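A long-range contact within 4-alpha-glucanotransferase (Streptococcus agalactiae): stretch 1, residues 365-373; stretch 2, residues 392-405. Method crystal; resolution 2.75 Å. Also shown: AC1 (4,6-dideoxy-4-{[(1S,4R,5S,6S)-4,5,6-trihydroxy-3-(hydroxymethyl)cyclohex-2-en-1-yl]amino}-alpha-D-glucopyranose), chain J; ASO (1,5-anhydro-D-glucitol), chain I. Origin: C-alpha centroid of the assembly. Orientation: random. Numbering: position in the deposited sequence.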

# COMPACT_ATOMS: atom_id res chain seq x y z
N LYS A 365 2.26 9.04 -14.44
CA LYS A 365 2.80 8.76 -15.77
C LYS A 365 3.72 7.55 -15.61
O LYS A 365 4.74 7.63 -14.91
N ILE A 366 3.35 6.43 -16.22
CA ILE A 366 4.11 5.20 -16.09
C ILE A 366 4.82 4.98 -17.41
O ILE A 366 4.23 4.52 -18.39
N MET A 367 6.12 5.29 -17.44
CA MET A 367 6.84 5.30 -18.71
C MET A 367 6.83 3.96 -19.40
O MET A 367 7.14 3.90 -20.60
N GLU A 368 6.54 2.87 -18.68
CA GLU A 368 6.61 1.56 -19.31
C GLU A 368 5.45 1.32 -20.26
O GLU A 368 5.59 0.51 -21.18
N PHE A 369 4.34 2.02 -20.07
CA PHE A 369 3.20 1.95 -20.98
C PHE A 369 3.39 2.80 -22.23
O PHE A 369 2.49 2.81 -23.09
N GLY A 370 4.50 3.52 -22.35
CA GLY A 370 4.61 4.58 -23.33
C GLY A 370 5.59 4.34 -24.46
O GLY A 370 5.96 5.29 -25.15
N PHE A 371 6.02 3.10 -24.66
CA PHE A 371 6.88 2.76 -25.78
C PHE A 371 6.32 1.58 -26.57
O PHE A 371 6.99 1.08 -27.47
N TYR A 372 5.11 1.12 -26.24
CA TYR A 372 4.46 0.08 -27.03
C TYR A 372 4.00 0.59 -28.39
O TYR A 372 3.72 -0.21 -29.28
N ASP A 373 3.91 1.90 -28.57
CA ASP A 373 3.48 2.49 -29.83
C ASP A 373 4.64 3.35 -30.35
O ASP A 373 4.86 4.45 -29.85
N TYR A 392 6.89 7.64 -12.90
CA TYR A 392 7.51 6.37 -12.54
C TYR A 392 8.08 5.70 -13.78
O TYR A 392 7.59 5.90 -14.90
N ALA A 393 9.12 4.90 -13.56
CA ALA A 393 9.54 3.96 -14.58
C ALA A 393 8.53 2.83 -14.67
O ALA A 393 8.00 2.52 -15.75
N GLY A 394 8.24 2.23 -13.53
CA GLY A 394 7.09 1.37 -13.39
C GLY A 394 6.63 1.55 -11.96
O GLY A 394 7.27 2.22 -11.16
N THR A 395 5.48 0.96 -11.66
CA THR A 395 5.07 0.86 -10.28
C THR A 395 5.06 -0.61 -9.88
O THR A 395 5.44 -1.50 -10.65
N HIS A 396 4.67 -0.85 -8.62
CA HIS A 396 4.76 -2.17 -8.04
C HIS A 396 3.91 -3.20 -8.77
O HIS A 396 4.08 -4.40 -8.52
N ASP A 397 3.00 -2.77 -9.65
CA ASP A 397 2.18 -3.68 -10.43
C ASP A 397 2.72 -3.92 -11.83
O ASP A 397 2.22 -4.81 -12.53
N ASN A 398 3.73 -3.18 -12.24
CA ASN A 398 4.37 -3.34 -13.54
C ASN A 398 5.61 -4.19 -13.39
O ASN A 398 6.11 -4.42 -12.30
N GLU A 399 6.12 -4.63 -14.53
CA GLU A 399 7.37 -5.37 -14.52
C GLU A 399 8.51 -4.48 -14.02
O GLU A 399 8.42 -3.26 -14.04
N VAL A 400 9.58 -5.10 -13.53
CA VAL A 400 10.80 -4.34 -13.36
C VAL A 400 11.33 -4.00 -14.74
O VAL A 400 11.08 -4.72 -15.71
N ILE A 401 12.06 -2.87 -14.84
CA ILE A 401 12.53 -2.37 -16.13
C ILE A 401 13.28 -3.46 -16.89
O ILE A 401 13.10 -3.63 -18.11
N ASN A 402 14.15 -4.19 -16.19
CA ASN A 402 14.85 -5.29 -16.84
C ASN A 402 13.88 -6.29 -17.42
O ASN A 402 14.15 -6.87 -18.48
N GLY A 403 12.75 -6.49 -16.74
CA GLY A 403 11.74 -7.40 -17.27
C GLY A 403 10.94 -6.80 -18.42
O GLY A 403 10.71 -7.45 -19.43
N TRP A 404 10.51 -5.54 -18.26
CA TRP A 404 9.77 -4.87 -19.34
C TRP A 404 10.56 -4.88 -20.64
O TRP A 404 9.99 -5.10 -21.72
N PHE A 405 11.88 -4.70 -20.56
CA PHE A 405 12.72 -4.66 -21.75
C PHE A 405 12.83 -6.00 -22.48
O PHE A 405 13.18 -6.01 -23.66

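This is a mostly buried contact in which one short parallel strand pairing sets the register and the side chains of Ile366, Glu368, Asn398 and Trp404 fill the space beyond it. Ile366 and Tyr392 form the parallel bridge. Tyr392 N donates to Lys365 O at 2.9 Å, and Met367 N donates to Tyr392 O at 3.0 Å. Both bonds are nearly straight. The ladder then loosens as stretch 1 turns into a 3-10 segment: Glu368 N to Ala393 O, at 3.3 Å, is only a weak bond.

The side chains of Ile366 and Tyr392 lie on the same face of the sheet. Ile366 has chi1 m and chi2 t, and its end comes nearer to stretch 2. Its CD1 lies 3.7 Å from Thr395 CG2 and 3.2 Å from Asn398 OD1. Its CG2 lies 4.1 Å from Gly394 CA. Tyr392 is also m in chi1, and its hydroxyl is hydrogen-bonded elsewhere in the structure.

Glu368 is the most heavily covered residue of the contact. Its CA-to-CB bond points toward stretch 2, with chi1 at -95°, between wells, and chi2 t. The carboxylate has no donor in the other stretch. Instead it sits among acceptors: Glu368 OE1 is 3.1 Å from Glu399 O, and Glu368 OE2 is 3.2 Å from Ala393 O. Neither pair is a hydrogen bond. Glu368 OE1 also lies 4.5 Å from Glu399 OE1, a like-charge approach. The protonation of this carboxylate is not settled by the coordinates. Glu368 OE2 further meets Ile401 CG1 at 3.6 Å. Gly394 passes close to this group, and a CB on it would come 2.7 Å from Glu368 OE2, a clash.

Trp404, in the helix of stretch 2, also points toward the other stretch, with chi1 t and chi2 at 93°. One face of its ring receives the Glu368 side chain: Glu368 CG sits 3.5 Å from the centroid of the five-membered ring, a CH-pi contact. Trp404 NE1 also makes a weak hydrogen bond to Glu368 O at 3.2 Å. Two aromatic residues complete the setting. Phe371, chi1 m, brings CD2 to 4.0 Å from Trp404 CZ2. Tyr372, also m, makes an offset edge-to-face pair, with the edge of Trp404 toward its ring face. Tyr372 OH approaches Trp404 CD1 at 3.7 Å.

Asn398, chi1 m, points toward stretch 1 and closes the type I turn that begins at Thr395. Its OD1 accepts a weak hydrogen bond from Thr395 N at 3.3 Å, which ties the side chain back to its own turn. Its ND2 lies 3.0 Å from Phe369 CZ. Phe369, chi1 m, starts away from stretch 2, but its ring end comes nearer.

That ring also meets a bound sugar: Phe369 CZ is 3.4 Å from AC1 C6. Asp397, in the same turn, accepts a hydrogen bond at OD2 from ASO O3 at 2.6 Å. Such sugar contacts suit a glucanotransferase.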

# COMPACT_ATOMS: atom_id res chain seq x y z
CB LYS A 365 3.56 9.96 -16.36
CG LYS A 365 2.67 11.11 -16.89
CD LYS A 365 1.79 10.68 -18.07
CE LYS A 365 0.72 11.72 -18.44
NZ LYS A 365 1.21 13.13 -18.23
CB ILE A 366 3.21 4.01 -15.71
CG1 ILE A 366 2.63 4.21 -14.31
CG2 ILE A 366 3.98 2.68 -15.79
CD1 ILE A 366 2.29 2.91 -13.58
CB MET A 367 8.28 5.71 -18.49
CG MET A 367 8.93 6.46 -19.65
SD MET A 367 10.55 7.02 -19.07
CE MET A 367 10.38 6.68 -17.33
CB GLU A 368 6.66 0.46 -18.25
CG GLU A 368 8.08 0.05 -17.94
CD GLU A 368 8.19 -0.83 -16.72
OE1 GLU A 368 7.42 -1.81 -16.63
OE2 GLU A 368 9.05 -0.54 -15.86
CB PHE A 369 1.93 2.44 -20.27
CG PHE A 369 1.54 1.63 -19.07
CD1 PHE A 369 1.61 0.25 -19.09
CD2 PHE A 369 1.05 2.26 -17.93
CE1 PHE A 369 1.22 -0.49 -17.99
CE2 PHE A 369 0.67 1.53 -16.83
CZ PHE A 369 0.75 0.15 -16.86
CB PHE A 371 8.31 2.43 -25.31
CG PHE A 371 9.07 3.62 -24.76
CD1 PHE A 371 9.54 4.61 -25.60
CD2 PHE A 371 9.28 3.75 -23.41
CE1 PHE A 371 10.21 5.70 -25.10
CE2 PHE A 371 9.96 4.84 -22.91
CZ PHE A 371 10.42 5.81 -23.76
CB TYR A 372 3.25 -0.50 -26.29
CG TYR A 372 3.62 -1.24 -25.04
CD1 TYR A 372 4.48 -2.32 -25.09
CD2 TYR A 372 3.12 -0.85 -23.80
CE1 TYR A 372 4.83 -2.99 -23.94
CE2 TYR A 372 3.47 -1.50 -22.65
CZ TYR A 372 4.32 -2.57 -22.72
OH TYR A 372 4.67 -3.24 -21.57
CB ASP A 373 2.20 3.27 -29.62
CG ASP A 373 2.01 4.36 -30.63
OD1 ASP A 373 2.64 4.33 -31.71
OD2 ASP A 373 1.23 5.29 -30.34
CB TYR A 392 6.52 5.37 -11.92
CG TYR A 392 5.83 5.91 -10.71
CD1 TYR A 392 4.70 6.69 -10.85
CD2 TYR A 392 6.34 5.69 -9.45
CE1 TYR A 392 4.07 7.21 -9.75
CE2 TYR A 392 5.72 6.21 -8.34
CZ TYR A 392 4.59 6.97 -8.50
OH TYR A 392 3.96 7.49 -7.39
CB ALA A 393 10.93 3.43 -14.25
CB THR A 395 3.72 1.54 -10.06
OG1 THR A 395 3.53 1.74 -8.65
CG2 THR A 395 2.57 0.71 -10.65
CB HIS A 396 4.35 -2.10 -6.57
CG HIS A 396 2.94 -1.65 -6.36
ND1 HIS A 396 2.60 -0.33 -6.18
CD2 HIS A 396 1.79 -2.35 -6.27
CE1 HIS A 396 1.30 -0.23 -6.00
NE2 HIS A 396 0.78 -1.44 -6.05
CB ASP A 397 0.75 -3.16 -10.51
CG ASP A 397 0.23 -2.70 -9.16
OD1 ASP A 397 0.49 -1.52 -8.83
OD2 ASP A 397 -0.44 -3.50 -8.45
CB ASN A 398 4.76 -1.97 -14.11
CG ASN A 398 3.56 -1.14 -14.48
OD1 ASN A 398 3.21 -0.17 -13.79
ND2 ASN A 398 2.92 -1.50 -15.58
CB GLU A 399 7.67 -5.87 -15.92
CG GLU A 399 6.46 -6.49 -16.58
CD GLU A 399 6.58 -6.55 -18.08
OE1 GLU A 399 6.14 -5.58 -18.75
OE2 GLU A 399 7.11 -7.58 -18.58
CB VAL A 400 11.84 -5.12 -12.53
CG1 VAL A 400 11.24 -5.60 -11.23
CG2 VAL A 400 12.41 -6.26 -13.36
CB ILE A 401 13.41 -1.12 -15.95
CG1 ILE A 401 12.60 0.06 -15.44
CG2 ILE A 401 14.12 -0.76 -17.26
CD1 ILE A 401 13.45 1.15 -14.89
CB ASN A 402 15.78 -5.97 -15.86
CG ASN A 402 17.13 -5.34 -15.86
OD1 ASN A 402 17.56 -4.78 -16.86
ND2 ASN A 402 17.82 -5.41 -14.72
CB TRP A 404 9.43 -3.44 -18.90
CG TRP A 404 9.23 -2.47 -20.01
CD1 TRP A 404 8.05 -2.14 -20.61
CD2 TRP A 404 10.24 -1.65 -20.63
NE1 TRP A 404 8.26 -1.17 -21.57
CE2 TRP A 404 9.60 -0.86 -21.60
CE3 TRP A 404 11.62 -1.51 -20.45
CZ2 TRP A 404 10.29 0.05 -22.40
CZ3 TRP A 404 12.31 -0.60 -21.25
CH2 TRP A 404 11.64 0.16 -22.22
CB PHE A 405 14.12 -4.15 -21.41
CG PHE A 405 14.88 -3.69 -22.63
CD1 PHE A 405 14.42 -2.62 -23.38
CD2 PHE A 405 16.03 -4.35 -23.05
CE1 PHE A 405 15.09 -2.21 -24.51
CE2 PHE A 405 16.71 -3.94 -24.18
CZ PHE A 405 16.24 -2.87 -24.91
C1 AC1 J . -3.60 -1.17 -18.58
O2 AC1 J . -5.52 -2.58 -19.01
C2 AC1 J . -4.52 -2.25 -18.03
C4A AC1 J . -5.18 -0.13 -11.09
C3 AC1 J . -5.24 -1.70 -16.83
O3 AC1 J . -6.09 -2.74 -16.35
C4 AC1 J . -4.23 -1.30 -15.75
N4A AC1 J . -4.88 -0.65 -14.61
C5 AC1 J . -3.23 -0.30 -16.30
O5 AC1 J . -2.62 -0.79 -17.53
C6 AC1 J . -2.19 -0.03 -15.19
C1B AC1 J . -5.45 -1.55 -13.60
C2B AC1 J . -6.56 -0.78 -12.95
O2B AC1 J . -7.40 -0.29 -13.99
C3B AC1 J . -5.96 0.40 -12.23
O3B AC1 J . -6.99 1.21 -11.67
O4 AC1 J . -4.52 0.97 -10.43
C5B AC1 J . -4.29 -1.13 -11.51
C7B AC1 J . -4.46 -1.86 -12.69
C6B AC1 J . -3.14 -1.48 -10.58
O6B AC1 J . -2.81 -0.28 -9.87
C1 ASO I . -5.17 -0.74 -6.58
C2 ASO I . -3.85 -1.53 -6.72
C3 ASO I . -4.14 -2.90 -7.36
C4 ASO I . -5.14 -3.65 -6.46
C5 ASO I . -6.39 -2.82 -6.31
C6 ASO I . -7.26 -3.46 -5.22
O2 ASO I . -2.89 -0.80 -7.50
O3 ASO I . -2.89 -3.66 -7.49
O4 ASO I . -5.48 -4.95 -7.00
O5 ASO I . -6.08 -1.53 -5.78
O6 ASO I . -7.93 -2.43 -4.47